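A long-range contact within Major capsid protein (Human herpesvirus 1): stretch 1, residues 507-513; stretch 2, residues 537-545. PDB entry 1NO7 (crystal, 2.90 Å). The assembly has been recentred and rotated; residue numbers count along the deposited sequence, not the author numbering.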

ATOM      1  N   PRO A 507       6.407  -3.280  10.949  1.00 45.92           N
ATOM      2  CA  PRO A 507       5.564  -4.150  10.117  1.00 45.92           C
ATOM      3  C   PRO A 507       4.135  -4.159  10.621  1.00 45.92           C
ATOM      4  O   PRO A 507       3.901  -4.260  11.833  1.00 45.92           O
ATOM      5  CB  PRO A 507       6.212  -5.524  10.281  1.00 40.40           C
ATOM      6  CG  PRO A 507       7.650  -5.201  10.453  1.00 40.40           C
ATOM      7  CD  PRO A 507       7.591  -4.023  11.423  1.00 40.40           C
ATOM      8  N   LEU A 508       3.188  -4.056   9.695  1.00 25.45           N
ATOM      9  CA  LEU A 508       1.773  -4.069  10.054  1.00 25.45           C
ATOM     10  C   LEU A 508       0.969  -4.264   8.770  1.00 25.45           C
ATOM     11  O   LEU A 508       0.460  -3.281   8.205  1.00 25.45           O
ATOM     12  CB  LEU A 508       1.389  -2.745  10.707  1.00 24.58           C
ATOM     13  CG  LEU A 508      -0.066  -2.643  11.148  1.00 24.58           C
ATOM     14  CD1 LEU A 508      -0.132  -2.729  12.685  1.00 24.58           C
ATOM     15  CD2 LEU A 508      -0.676  -1.315  10.661  1.00 24.58           C
ATOM     16  N   PRO A 509       0.840  -5.535   8.294  1.00 36.21           N
ATOM     17  CA  PRO A 509       0.104  -5.870   7.064  1.00 36.21           C
ATOM     18  C   PRO A 509      -1.383  -5.538   7.133  1.00 36.21           C
ATOM     19  O   PRO A 509      -2.075  -5.950   8.073  1.00 36.21           O
ATOM     20  CB  PRO A 509       0.336  -7.377   6.914  1.00 35.31           C
ATOM     21  CG  PRO A 509       1.573  -7.640   7.716  1.00 35.31           C
ATOM     22  CD  PRO A 509       1.346  -6.770   8.920  1.00 35.31           C
ATOM     23  N   VAL A 510      -1.869  -4.791   6.141  1.00 49.70           N
ATOM     24  CA  VAL A 510      -3.283  -4.432   6.092  1.00 49.70           C
ATOM     25  C   VAL A 510      -4.040  -5.453   5.252  1.00 49.70           C
ATOM     26  O   VAL A 510      -5.275  -5.489   5.270  1.00 49.70           O
ATOM     27  CB  VAL A 510      -3.512  -3.054   5.432  1.00 37.46           C
ATOM     28  CG1 VAL A 510      -2.983  -1.969   6.322  1.00 37.46           C
ATOM     29  CG2 VAL A 510      -2.829  -2.998   4.069  1.00 37.46           C
ATOM     30  N   HIS A 511      -3.306  -6.291   4.525  1.00 32.37           N
ATOM     31  CA  HIS A 511      -3.955  -7.255   3.658  1.00 32.37           C
ATOM     32  C   HIS A 511      -3.036  -8.399   3.213  1.00 32.37           C
ATOM     33  O   HIS A 511      -1.839  -8.205   2.977  1.00 32.37           O
ATOM     34  CB  HIS A 511      -4.513  -6.508   2.452  1.00 65.04           C
ATOM     35  CG  HIS A 511      -5.301  -7.369   1.528  1.00 65.04           C
ATOM     36  ND1 HIS A 511      -4.707  -8.217   0.620  1.00 65.04           N
ATOM     37  CD2 HIS A 511      -6.637  -7.533   1.384  1.00 65.04           C
ATOM     38  CE1 HIS A 511      -5.645  -8.867  -0.045  1.00 65.04           C
ATOM     39  NE2 HIS A 511      -6.825  -8.471   0.399  1.00 65.04           N
ATOM     40  N   ALA A 512      -3.610  -9.597   3.111  1.00 37.69           N
ATOM     41  CA  ALA A 512      -2.867 -10.797   2.729  1.00 37.69           C
ATOM     42  C   ALA A 512      -1.891 -10.501   1.597  1.00 37.69           C
ATOM     43  O   ALA A 512      -0.774 -11.021   1.582  1.00 37.69           O
ATOM     44  CB  ALA A 512      -3.841 -11.894   2.309  1.00136.49           C
ATOM     45  N   LEU A 513      -2.310  -9.651   0.661  1.00 41.43           N
ATOM     46  CA  LEU A 513      -1.478  -9.304  -0.494  1.00 41.43           C
ATOM     47  C   LEU A 513      -0.105  -8.716  -0.141  1.00 41.43           C
ATOM     48  O   LEU A 513       0.879  -8.891  -0.880  1.00 41.43           O
ATOM     49  CB  LEU A 513      -2.247  -8.340  -1.409  1.00 16.56           C
ATOM     50  CG  LEU A 513      -2.664  -8.964  -2.745  1.00 16.56           C
ATOM     51  CD1 LEU A 513      -3.665  -8.062  -3.424  1.00 16.56           C
ATOM     52  CD2 LEU A 513      -1.434  -9.170  -3.623  1.00 16.56           C
ATOM     53  N   VAL A 537       1.498 -18.597   6.128  1.00 58.52           N
ATOM     54  CA  VAL A 537       0.175 -18.068   6.425  1.00 58.52           C
ATOM     55  C   VAL A 537       0.115 -16.563   6.705  1.00 58.52           C
ATOM     56  O   VAL A 537       0.543 -16.105   7.772  1.00 58.52           O
ATOM     57  CB  VAL A 537      -0.396 -18.784   7.646  1.00 20.18           C
ATOM     58  CG1 VAL A 537      -1.782 -18.223   7.993  1.00 20.18           C
ATOM     59  CG2 VAL A 537      -0.428 -20.278   7.381  1.00 20.18           C
ATOM     60  N   PRO A 538      -0.430 -15.776   5.756  1.00 34.91           N
ATOM     61  CA  PRO A 538      -0.549 -14.322   5.922  1.00 34.91           C
ATOM     62  C   PRO A 538      -1.072 -13.933   7.318  1.00 34.91           C
ATOM     63  O   PRO A 538      -2.132 -14.398   7.742  1.00 34.91           O
ATOM     64  CB  PRO A 538      -1.510 -13.919   4.798  1.00 59.66           C
ATOM     65  CG  PRO A 538      -2.188 -15.220   4.411  1.00 59.66           C
ATOM     66  CD  PRO A 538      -1.071 -16.208   4.508  1.00 59.66           C
ATOM     67  N   LEU A 539      -0.325 -13.073   8.019  1.00 49.47           N
ATOM     68  CA  LEU A 539      -0.687 -12.637   9.375  1.00 49.47           C
ATOM     69  C   LEU A 539      -1.417 -11.300   9.509  1.00 49.47           C
ATOM     70  O   LEU A 539      -1.186 -10.572  10.476  1.00 49.47           O
ATOM     71  CB  LEU A 539       0.561 -12.586  10.272  1.00 36.81           C
ATOM     72  CG  LEU A 539       1.223 -13.901  10.696  1.00 36.81           C
ATOM     73  CD1 LEU A 539       0.139 -14.805  11.247  1.00 36.81           C
ATOM     74  CD2 LEU A 539       1.961 -14.566   9.517  1.00 36.81           C
ATOM     75  N   VAL A 540      -2.297 -10.974   8.568  1.00 39.15           N
ATOM     76  CA  VAL A 540      -3.032  -9.710   8.662  1.00 39.15           C
ATOM     77  C   VAL A 540      -3.907  -9.630   9.925  1.00 39.15           C
ATOM     78  O   VAL A 540      -4.878 -10.383  10.065  1.00 39.15           O
ATOM     79  CB  VAL A 540      -3.935  -9.497   7.431  1.00 45.76           C
ATOM     80  CG1 VAL A 540      -4.824  -8.267   7.630  1.00 45.76           C
ATOM     81  CG2 VAL A 540      -3.072  -9.331   6.183  1.00 45.76           C
ATOM     82  N   PRO A 541      -3.580  -8.701  10.849  1.00 29.02           N
ATOM     83  CA  PRO A 541      -4.291  -8.478  12.113  1.00 29.02           C
ATOM     84  C   PRO A 541      -5.809  -8.478  11.982  1.00 29.02           C
ATOM     85  O   PRO A 541      -6.380  -7.719  11.186  1.00 29.02           O
ATOM     86  CB  PRO A 541      -3.770  -7.117  12.559  1.00 54.52           C
ATOM     87  CG  PRO A 541      -2.369  -7.147  12.094  1.00 54.52           C
ATOM     88  CD  PRO A 541      -2.513  -7.697  10.686  1.00 54.52           C
ATOM     89  N   PRO A 542      -6.488  -9.323  12.774  1.00 45.75           N
ATOM     90  CA  PRO A 542      -7.949  -9.367  12.699  1.00 45.75           C
ATOM     91  C   PRO A 542      -8.548  -7.982  12.864  1.00 45.75           C
ATOM     92  O   PRO A 542      -9.693  -7.757  12.486  1.00 45.75           O
ATOM     93  CB  PRO A 542      -8.335 -10.316  13.835  1.00 51.81           C
ATOM     94  CG  PRO A 542      -7.194 -10.193  14.794  1.00 51.81           C
ATOM     95  CD  PRO A 542      -5.994 -10.168  13.871  1.00 51.81           C
ATOM     96  N   ALA A 543      -7.778  -7.051  13.420  1.00 47.55           N
ATOM     97  CA  ALA A 543      -8.262  -5.681  13.603  1.00 47.55           C
ATOM     98  C   ALA A 543      -8.329  -4.966  12.244  1.00 47.55           C
ATOM     99  O   ALA A 543      -9.082  -3.997  12.071  1.00 47.55           O
ATOM    100  CB  ALA A 543      -7.339  -4.917  14.561  1.00 78.53           C
ATOM    101  N   LEU A 544      -7.549  -5.464  11.284  1.00 47.87           N
ATOM    102  CA  LEU A 544      -7.477  -4.884   9.943  1.00 47.87           C
ATOM    103  C   LEU A 544      -8.259  -5.663   8.896  1.00 47.87           C
ATOM    104  O   LEU A 544      -8.173  -5.358   7.704  1.00 47.87           O
ATOM    105  CB  LEU A 544      -6.011  -4.780   9.495  1.00 44.42           C
ATOM    106  CG  LEU A 544      -5.119  -3.687  10.100  1.00 44.42           C
ATOM    107  CD1 LEU A 544      -3.651  -4.108  10.065  1.00 44.42           C
ATOM    108  CD2 LEU A 544      -5.341  -2.393   9.328  1.00 44.42           C
ATOM    109  N   GLY A 545      -9.010  -6.670   9.339  1.00 72.71           N
ATOM    110  CA  GLY A 545      -9.797  -7.470   8.413  1.00 72.71           C
ATOM    111  C   GLY A 545      -9.482  -8.957   8.437  1.00 72.71           C
ATOM    112  O   GLY A 545      -8.462  -9.383   8.987  1.00 72.71           O
TER

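No hydrogen bond joins these two loop segments, although they run close enough for CA atoms to approach within 5.2 Å (Pro509 CA to Val540 CA); the contact is held by packing of aliphatic groups against one another and against backbone. The carbonyl of Pro509 is the clearest example. Its O lies 3.1 Å from Leu544 CD1, 3.2 Å from Pro541 CD and 3.6 Å from Val540 CG1, so a polar atom faces three carbon groups and finds no donor among them. Val540 sits at the centre: its CG2 comes within 3.1 Å of both His511 C and Ala512 N, pressing on the peptide link itself, and 4.0 Å from Pro509 CB. Leu544 packs against Leu508 and Val510. Its CD1 meets Leu508 CG at 4.0 Å, and its CD2 meets Val510 CG1 at 3.8 Å, even though the CA-to-CB bond of Val510 points away from the partner loop. The CA-to-CB bond of Leu544 points toward the first stretch. Separately, Ala512 CB and Pro538 CB touch at 4.0 Å. Within the stretches, Leu513 N donates to His511 ND1 (2.8 Å, N-H...acceptor angle 166°) and Leu544 N to Pro541 O (2.5 Å).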